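Local coordinates for protein sugar kinase, pfkB family (Thermotoga maritima, PDB 2AJR) that probably transfers a phosphate from ATP to a fructose phosphate, as other sugar kinases of the pfkB family do, at residues 278-281 with 282-286; 126-130 with 131-135; 154-157 with 158-162. One frame throughout, in Å; residues are numbered along the deposited sequence. Where two conformers were deposited one is given.

From the N terminus, contact 2 comes first, where the loop after strand 117-122 turns into helix 130-144. Contact 3 follows in the loop between strand 149-153 of the large sheet and helix 164-174, and contact 1 lies last, in the closing turns of helix 271-286. Each is local, formed within one continuous piece of chain, so the three run in series without nesting or crossing. Contacts 2 and 3 touch: Val128 N lies 3.1 Å from Pro158 O, probably a hydrogen bond, tying the two loops together near the second subunit. Contact 1 stands apart, on the opposite side of the chain's centre from contact 3, their nearest atoms about 12 Å apart.

Contact 1 (278-281 with 282-286); sequences GMVY and YFIKH
The ring of Tyr281 carries Lys285 CG over one face, 3.8 Å from the ring centroid and 18° off the ring normal, a CH-pi contact. The methylene sits toward the rim: CE1 and CZ of Tyr281 are both 3.6 Å from Lys285 CG. The ring of Tyr282 has His286 ND1 over one face, while Tyr282 CD2 meets the imidazole edge in its plane and Lys285 CB covers one imidazole face. With CG of Tyr281 anti to the backbone N, its ring lies beside the next helical turn. CG of Lys285 stands beside its own backbone N (chi1 -67°), which sets it over the ring; the bend at chi2 then keeps CE 4.0 Å from Tyr281 CE1 before the ammonium end leads away. Lysine suits this rim because its greasy stem can pack while its charge stays at the exposed surface. An alanine in place of Tyr281 would probably leave the Lys285 stem without its aromatic platform and free to swing. Beneath, the backbone is regular: Lys285 N donates to Tyr281 O at 2.9 Å, and Ile284 N reaches Val280 O in an almost straight bond (178°). On the buried side Val280 and Phe283 press on Phe180, Phe283 also stacks with Phe178, and Met279 and Tyr282 meet helix 290-304. This i to i+4 aromatic-lysine packing belongs to an amphipathic helix flanking the central sheet of the ribokinase-like alpha/beta fold.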
loop_
_atom_site.group_PDB
_atom_site.type_symbol
_atom_site.label_atom_id
_atom_site.label_comp_id
_atom_site.label_asym_id
_atom_site.label_seq_id
_atom_site.Cartn_x
_atom_site.Cartn_y
_atom_site.Cartn_z
ATOM N N GLY A 278 26.788 7.070 -8.162
ATOM C CA GLY A 278 27.947 7.932 -8.074
ATOM C C GLY A 278 29.168 7.227 -8.614
ATOM O O GLY A 278 29.907 7.790 -9.411
HETATM N N MSE A 279 29.367 5.984 -8.192
HETATM C CA MSE A 279 30.482 5.190 -8.675
HETATM C C MSE A 279 30.416 4.999 -10.178
HETATM O O MSE A 279 31.427 5.148 -10.858
HETATM C CB MSE A 279 30.530 3.832 -7.983
HETATM C CG MSE A 279 30.924 3.924 -6.542
HETATM SE SE MSE A 279 31.290 2.182 -5.729
HETATM C CE MSE A 279 33.263 2.195 -5.762
ATOM N N VAL A 280 29.235 4.674 -10.695
ATOM C CA VAL A 280 29.091 4.498 -12.137
ATOM C C VAL A 280 29.499 5.793 -12.847
ATOM O O VAL A 280 30.332 5.764 -13.750
ATOM C CB VAL A 280 27.665 4.054 -12.560
ATOM C CG1 VAL A 280 27.604 3.850 -14.072
ATOM C CG2 VAL A 280 27.295 2.773 -11.857
ATOM N N TYR A 281 28.953 6.920 -12.400
ATOM C CA TYR A 281 29.296 8.238 -12.951
ATOM C C TYR A 281 30.801 8.521 -12.920
ATOM O O TYR A 281 31.348 9.051 -13.887
ATOM C CB TYR A 281 28.557 9.345 -12.194
ATOM C CG TYR A 281 28.919 10.758 -12.605
ATOM C CD1 TYR A 281 28.245 11.393 -13.638
ATOM C CD2 TYR A 281 29.922 11.470 -11.947
ATOM C CE1 TYR A 281 28.564 12.697 -14.026
ATOM C CE2 TYR A 281 30.243 12.786 -12.326
ATOM C CZ TYR A 281 29.558 13.383 -13.367
ATOM O OH TYR A 281 29.851 14.661 -13.760
ATOM N N TYR A 282 31.456 8.195 -11.815
ATOM C CA TYR A 282 32.873 8.498 -11.674
ATOM C C TYR A 282 33.671 7.669 -12.656
ATOM O O TYR A 282 34.599 8.169 -13.293
ATOM C CB TYR A 282 33.390 8.218 -10.253
ATOM C CG TYR A 282 34.795 8.754 -10.022
ATOM C CD1 TYR A 282 35.920 8.080 -10.494
ATOM C CD2 TYR A 282 34.991 9.954 -9.349
ATOM C CE1 TYR A 282 37.209 8.598 -10.299
ATOM C CE2 TYR A 282 36.271 10.477 -9.144
ATOM C CZ TYR A 282 37.372 9.803 -9.616
ATOM O OH TYR A 282 38.618 10.347 -9.385
ATOM N N PHE A 283 33.328 6.388 -12.735
ATOM C CA PHE A 283 33.952 5.481 -13.684
ATOM C C PHE A 283 33.822 6.042 -15.100
ATOM O O PHE A 283 34.831 6.250 -15.780
ATOM C CB PHE A 283 33.316 4.095 -13.589
ATOM C CG PHE A 283 33.855 3.112 -14.580
ATOM C CD1 PHE A 283 35.166 2.700 -14.515
ATOM C CD2 PHE A 283 33.044 2.592 -15.570
ATOM C CE1 PHE A 283 35.664 1.795 -15.419
ATOM C CE2 PHE A 283 33.540 1.688 -16.475
ATOM C CZ PHE A 283 34.852 1.288 -16.398
ATOM N N ILE A 284 32.592 6.325 -15.525
ATOM C CA ILE A 284 32.365 6.883 -16.859
ATOM C C ILE A 284 33.156 8.171 -17.105
ATOM O O ILE A 284 33.807 8.301 -18.140
ATOM C CB ILE A 284 30.886 7.185 -17.114
ATOM C CG1 ILE A 284 30.079 5.888 -17.239
ATOM C CG2 ILE A 284 30.739 8.030 -18.374
ATOM C CD1 ILE A 284 28.665 6.126 -17.685
ATOM N N LYS A 285 33.108 9.108 -16.157
ATOM C CA LYS A 285 33.678 10.440 -16.376
ATOM C C LYS A 285 35.191 10.521 -16.137
ATOM O O LYS A 285 35.907 11.048 -16.978
ATOM C CB LYS A 285 32.947 11.511 -15.550
ATOM C CG LYS A 285 31.491 11.787 -15.969
ATOM C CD LYS A 285 31.307 12.107 -17.470
ATOM C CE LYS A 285 29.862 12.536 -17.801
ATOM N NZ LYS A 285 29.546 12.556 -19.272
ATOM N N HIS A 286 35.684 10.007 -15.015
ATOM C CA HIS A 286 37.114 10.144 -14.677
ATOM C C HIS A 286 37.902 8.825 -14.598
ATOM O O HIS A 286 39.001 8.808 -14.052
ATOM C CB HIS A 286 37.265 10.929 -13.368
ATOM C CG HIS A 286 36.323 12.087 -13.256
ATOM N ND1 HIS A 286 35.467 12.254 -12.189
ATOM C CD2 HIS A 286 36.078 13.118 -14.098
ATOM C CE1 HIS A 286 34.743 13.345 -12.372
ATOM N NE2 HIS A 286 35.094 13.885 -13.523
#

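Contact 2 (126-130 with 131-135); sequences PDVTD and MDVNH
Thr129 OG1 accepts a hydrogen bond from Asp132 N, 3.2 Å away and fairly straight at 164°, and so caps a backbone N-H that the first helical turn cannot satisfy from within. The hydroxyl can do this because OG1 stands between the backbone N and the carbonyl carbon (chi1 72°), which swings it over the start of the helix. Threonine fits an N-cap for this reason: a short side chain with an acceptor one carbon from the backbone. Asp132 crosses it obliquely, its CG lying beside its own backbone N, so that OD2 turns back to within 3.5 Å of Thr129 N. Asp130, the third main participant, works chiefly through its backbone: its carbonyl O takes Asn134 N at 3.0 Å, just as Thr129 O takes Val133 N at 3.2 Å. Negative charges on Asp130 and Asp132 in the first turn are likely to be favoured by the positive end of the helix dipole. Behind the cap, Val128 CG1 packs against Asp132 CB at 3.4 Å and against Val133 CG2 at 3.7 Å, the two valines crossing near a right angle. Both also lean on Val160, which continues this apolar patch, while Asp127 forms a salt bridge with Lys45 of the second subunit. The Val128-Val133 contact, from the residue before the N-cap to the fourth residue of the helix, is a hydrophobic staple; with the threonine N-cap beside it, it opens helix 130-144.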
loop_
_atom_site.group_PDB
_atom_site.type_symbol
_atom_site.label_atom_id
_atom_site.label_comp_id
_atom_site.label_asym_id
_atom_site.label_seq_id
_atom_site.Cartn_x
_atom_site.Cartn_y
_atom_site.Cartn_z
ATOM N N PRO A 126 6.102 -10.454 -8.605
ATOM C CA PRO A 126 5.345 -11.471 -9.342
ATOM C C PRO A 126 6.133 -12.749 -9.569
ATOM O O PRO A 126 7.351 -12.716 -9.609
ATOM C CB PRO A 126 5.109 -10.810 -10.694
ATOM C CG PRO A 126 6.307 -9.945 -10.869
ATOM C CD PRO A 126 6.634 -9.411 -9.505
ATOM N N ASP A 127 5.423 -13.858 -9.729
ATOM C CA ASP A 127 6.018 -15.087 -10.241
ATOM C C ASP A 127 6.418 -14.887 -11.692
ATOM O O ASP A 127 5.589 -14.516 -12.516
ATOM C CB ASP A 127 5.016 -16.254 -10.210
ATOM C CG ASP A 127 4.883 -16.901 -8.850
ATOM O OD1 ASP A 127 5.445 -16.395 -7.859
ATOM O OD2 ASP A 127 4.176 -17.926 -8.781
ATOM N N VAL A 128 7.677 -15.158 -12.005
ATOM C CA VAL A 128 8.146 -15.130 -13.373
ATOM C C VAL A 128 8.351 -16.560 -13.851
ATOM O O VAL A 128 8.914 -17.386 -13.149
ATOM C CB VAL A 128 9.435 -14.327 -13.466
ATOM C CG1 VAL A 128 10.015 -14.405 -14.866
ATOM C CG2 VAL A 128 9.169 -12.859 -13.047
ATOM N N THR A 129 7.859 -16.849 -15.043
ATOM C CA THR A 129 7.986 -18.171 -15.635
ATOM C C THR A 129 9.342 -18.334 -16.316
ATOM O O THR A 129 10.117 -17.378 -16.430
ATOM C CB THR A 129 6.917 -18.398 -16.701
ATOM O OG1 THR A 129 7.222 -17.603 -17.856
ATOM C CG2 THR A 129 5.524 -18.052 -16.163
ATOM N N ASP A 130 9.614 -19.550 -16.782
ATOM C CA ASP A 130 10.876 -19.860 -17.448
ATOM C C ASP A 130 10.945 -19.234 -18.860
ATOM O O ASP A 130 12.014 -18.841 -19.323
ATOM C CB ASP A 130 11.078 -21.381 -17.507
ATOM C CG ASP A 130 12.467 -21.797 -17.076
ATOM O OD1 ASP A 130 12.947 -21.289 -16.037
ATOM O OD2 ASP A 130 13.071 -22.639 -17.765
HETATM N N MSE A 131 9.807 -19.155 -19.541
HETATM C CA MSE A 131 9.779 -18.461 -20.820
HETATM C C MSE A 131 10.119 -16.981 -20.652
HETATM O O MSE A 131 10.884 -16.442 -21.451
HETATM C CB MSE A 131 8.454 -18.667 -21.562
HETATM C CG MSE A 131 8.512 -19.832 -22.558
HETATM SE SE MSE A 131 9.974 -19.655 -23.891
HETATM C CE MSE A 131 8.888 -19.057 -25.467
ATOM N N ASP A 132 9.604 -16.344 -19.602
ATOM C CA ASP A 132 9.900 -14.945 -19.336
ATOM C C ASP A 132 11.391 -14.752 -19.087
ATOM O O ASP A 132 11.998 -13.813 -19.614
ATOM C CB ASP A 132 9.121 -14.425 -18.121
ATOM C CG ASP A 132 7.621 -14.345 -18.357
ATOM O OD1 ASP A 132 7.186 -14.290 -19.534
ATOM O OD2 ASP A 132 6.881 -14.352 -17.337
ATOM N N VAL A 133 11.985 -15.633 -18.291
ATOM C CA VAL A 133 13.405 -15.506 -17.978
ATOM C C VAL A 133 14.220 -15.652 -19.265
ATOM O O VAL A 133 15.179 -14.916 -19.463
ATOM C CB VAL A 133 13.861 -16.504 -16.853
ATOM C CG1 VAL A 133 15.385 -16.565 -16.730
ATOM C CG2 VAL A 133 13.254 -16.097 -15.532
ATOM N N ASN A 134 13.823 -16.566 -20.147
ATOM C CA ASN A 134 14.518 -16.738 -21.423
ATOM C C ASN A 134 14.426 -15.513 -22.316
ATOM O O ASN A 134 15.422 -15.069 -22.874
ATOM C CB ASN A 134 14.019 -17.984 -22.162
ATOM C CG ASN A 134 14.534 -19.267 -21.534
ATOM O OD1 ASN A 134 15.553 -19.272 -20.821
ATOM N ND2 ASN A 134 13.841 -20.364 -21.791
ATOM N N HIS A 135 13.240 -14.947 -22.430
ATOM C CA HIS A 135 13.074 -13.729 -23.197
ATOM C C HIS A 135 13.937 -12.641 -22.611
ATOM O O HIS A 135 14.539 -11.868 -23.344
ATOM C CB HIS A 135 11.621 -13.279 -23.199
ATOM C CG HIS A 135 10.729 -14.153 -24.007
ATOM N ND1 HIS A 135 9.367 -14.196 -23.815
ATOM C CD2 HIS A 135 10.998 -15.024 -25.010
ATOM C CE1 HIS A 135 8.830 -15.049 -24.674
ATOM N NE2 HIS A 135 9.798 -15.564 -25.412
#

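Contact 3 (154-157 with 158-162); sequences GSIP and PGVNE
Ile156 and Val160 cross at about a right angle, with CG2 of Ile156 driven into the branch point of the valine, 3.3 Å from Val160 CB and 3.5 Å from Val160 CG1. The fit is tight, since one methyl meets both CB and CG1 of Val160. Val160 turns its other methyl to Pro157: with CG1 anti to the backbone N (chi1 170°), CG2 lies beside that nitrogen and extends obliquely over the proline ring, 3.8 Å from Pro157 CG. The valine is thus wedged against Ile156, just before the turn, and Pro157, its first residue, and its beta-branched shape suits the place because it offers a methyl to each. The fold-back is a type II beta turn from Pro157 to Val160. It is closed by only a weak hydrogen bond, Val160 N to Pro157 O at 3.5 Å, so the apolar packing probably contributes much to holding it. Pro158, at the second turn position, has its phi fixed near the required value by its ring, and Pro157 CB lies 3.5 Å from Pro158 CD. Gly159 takes the third position with a positive phi of 93°, where a side chain would jam against the carbonyl O of Pro158. The loop is held on several sides: Ile156 rests on Leu187 of helix 185-193, Glu162 makes a salt bridge with Arg186 there, and Pro158 packs on Lys45 of the second subunit. It leaves the central sheet at strand 149-153 and, after Asn161 OD1 accepts from Gly163 N, enters helix 164-174.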
loop_
_atom_site.group_PDB
_atom_site.type_symbol
_atom_site.label_atom_id
_atom_site.label_comp_id
_atom_site.label_asym_id
_atom_site.label_seq_id
_atom_site.Cartn_x
_atom_site.Cartn_y
_atom_site.Cartn_z
ATOM N N GLY A 154 19.798 -5.615 -6.529
ATOM C CA GLY A 154 18.521 -5.854 -5.898
ATOM C C GLY A 154 18.079 -7.295 -6.008
ATOM O O GLY A 154 18.754 -8.130 -6.589
ATOM N N SER A 155 16.897 -7.552 -5.484
ATOM C CA SER A 155 16.374 -8.893 -5.390
ATOM C C SER A 155 15.908 -9.489 -6.721
ATOM O O SER A 155 15.742 -8.798 -7.714
ATOM C CB SER A 155 15.193 -8.891 -4.414
ATOM O OG SER A 155 14.142 -8.045 -4.894
ATOM N N ILE A 156 15.666 -10.797 -6.655
ATOM C CA ILE A 156 15.142 -11.645 -7.716
ATOM C C ILE A 156 13.668 -11.841 -7.390
ATOM O O ILE A 156 13.329 -11.981 -6.223
ATOM C CB ILE A 156 15.845 -13.045 -7.651
ATOM C CG1 ILE A 156 17.293 -12.944 -8.104
ATOM C CG2 ILE A 156 15.146 -14.084 -8.493
ATOM C CD1 ILE A 156 17.509 -11.882 -9.156
ATOM N N PRO A 157 12.784 -11.843 -8.400
ATOM C CA PRO A 157 11.405 -12.194 -8.098
ATOM C C PRO A 157 11.257 -13.709 -7.974
ATOM O O PRO A 157 12.107 -14.440 -8.463
ATOM C CB PRO A 157 10.640 -11.674 -9.318
ATOM C CG PRO A 157 11.608 -11.801 -10.432
ATOM C CD PRO A 157 12.964 -11.527 -9.830
ATOM N N PRO A 158 10.207 -14.178 -7.282
ATOM C CA PRO A 158 9.945 -15.604 -7.141
ATOM C C PRO A 158 9.839 -16.327 -8.480
ATOM O O PRO A 158 9.317 -15.773 -9.446
ATOM C CB PRO A 158 8.589 -15.662 -6.409
ATOM C CG PRO A 158 8.405 -14.376 -5.796
ATOM C CD PRO A 158 9.236 -13.361 -6.534
ATOM N N GLY A 159 10.325 -17.561 -8.516
ATOM C CA GLY A 159 10.254 -18.391 -9.714
ATOM C C GLY A 159 11.492 -18.298 -10.585
ATOM O O GLY A 159 11.615 -19.037 -11.564
ATOM N N VAL A 160 12.398 -17.390 -10.240
ATOM C CA VAL A 160 13.616 -17.202 -10.992
ATOM C C VAL A 160 14.728 -17.917 -10.264
ATOM O O VAL A 160 14.856 -17.794 -9.054
ATOM C CB VAL A 160 13.971 -15.735 -11.089
ATOM C CG1 VAL A 160 15.384 -15.565 -11.657
ATOM C CG2 VAL A 160 12.937 -14.992 -11.909
ATOM N N ASN A 161 15.536 -18.672 -10.998
ATOM C CA ASN A 161 16.651 -19.362 -10.382
ATOM C C ASN A 161 17.705 -18.370 -9.894
ATOM O O ASN A 161 18.107 -17.460 -10.622
ATOM C CB ASN A 161 17.279 -20.355 -11.339
ATOM C CG ASN A 161 18.245 -21.282 -10.641
ATOM O OD1 ASN A 161 19.327 -20.874 -10.251
ATOM N ND2 ASN A 161 17.851 -22.533 -10.466
ATOM N N GLU A 162 18.166 -18.573 -8.664
ATOM C CA GLU A 162 19.198 -17.728 -8.070
ATOM C C GLU A 162 20.528 -17.778 -8.814
ATOM O O GLU A 162 21.366 -16.920 -8.616
ATOM C CB GLU A 162 19.402 -18.083 -6.588
ATOM C CG GLU A 162 18.139 -17.861 -5.731
ATOM C CD GLU A 162 18.424 -17.737 -4.246
ATOM O OE1 GLU A 162 18.025 -16.710 -3.643
ATOM O OE2 GLU A 162 19.038 -18.665 -3.677
#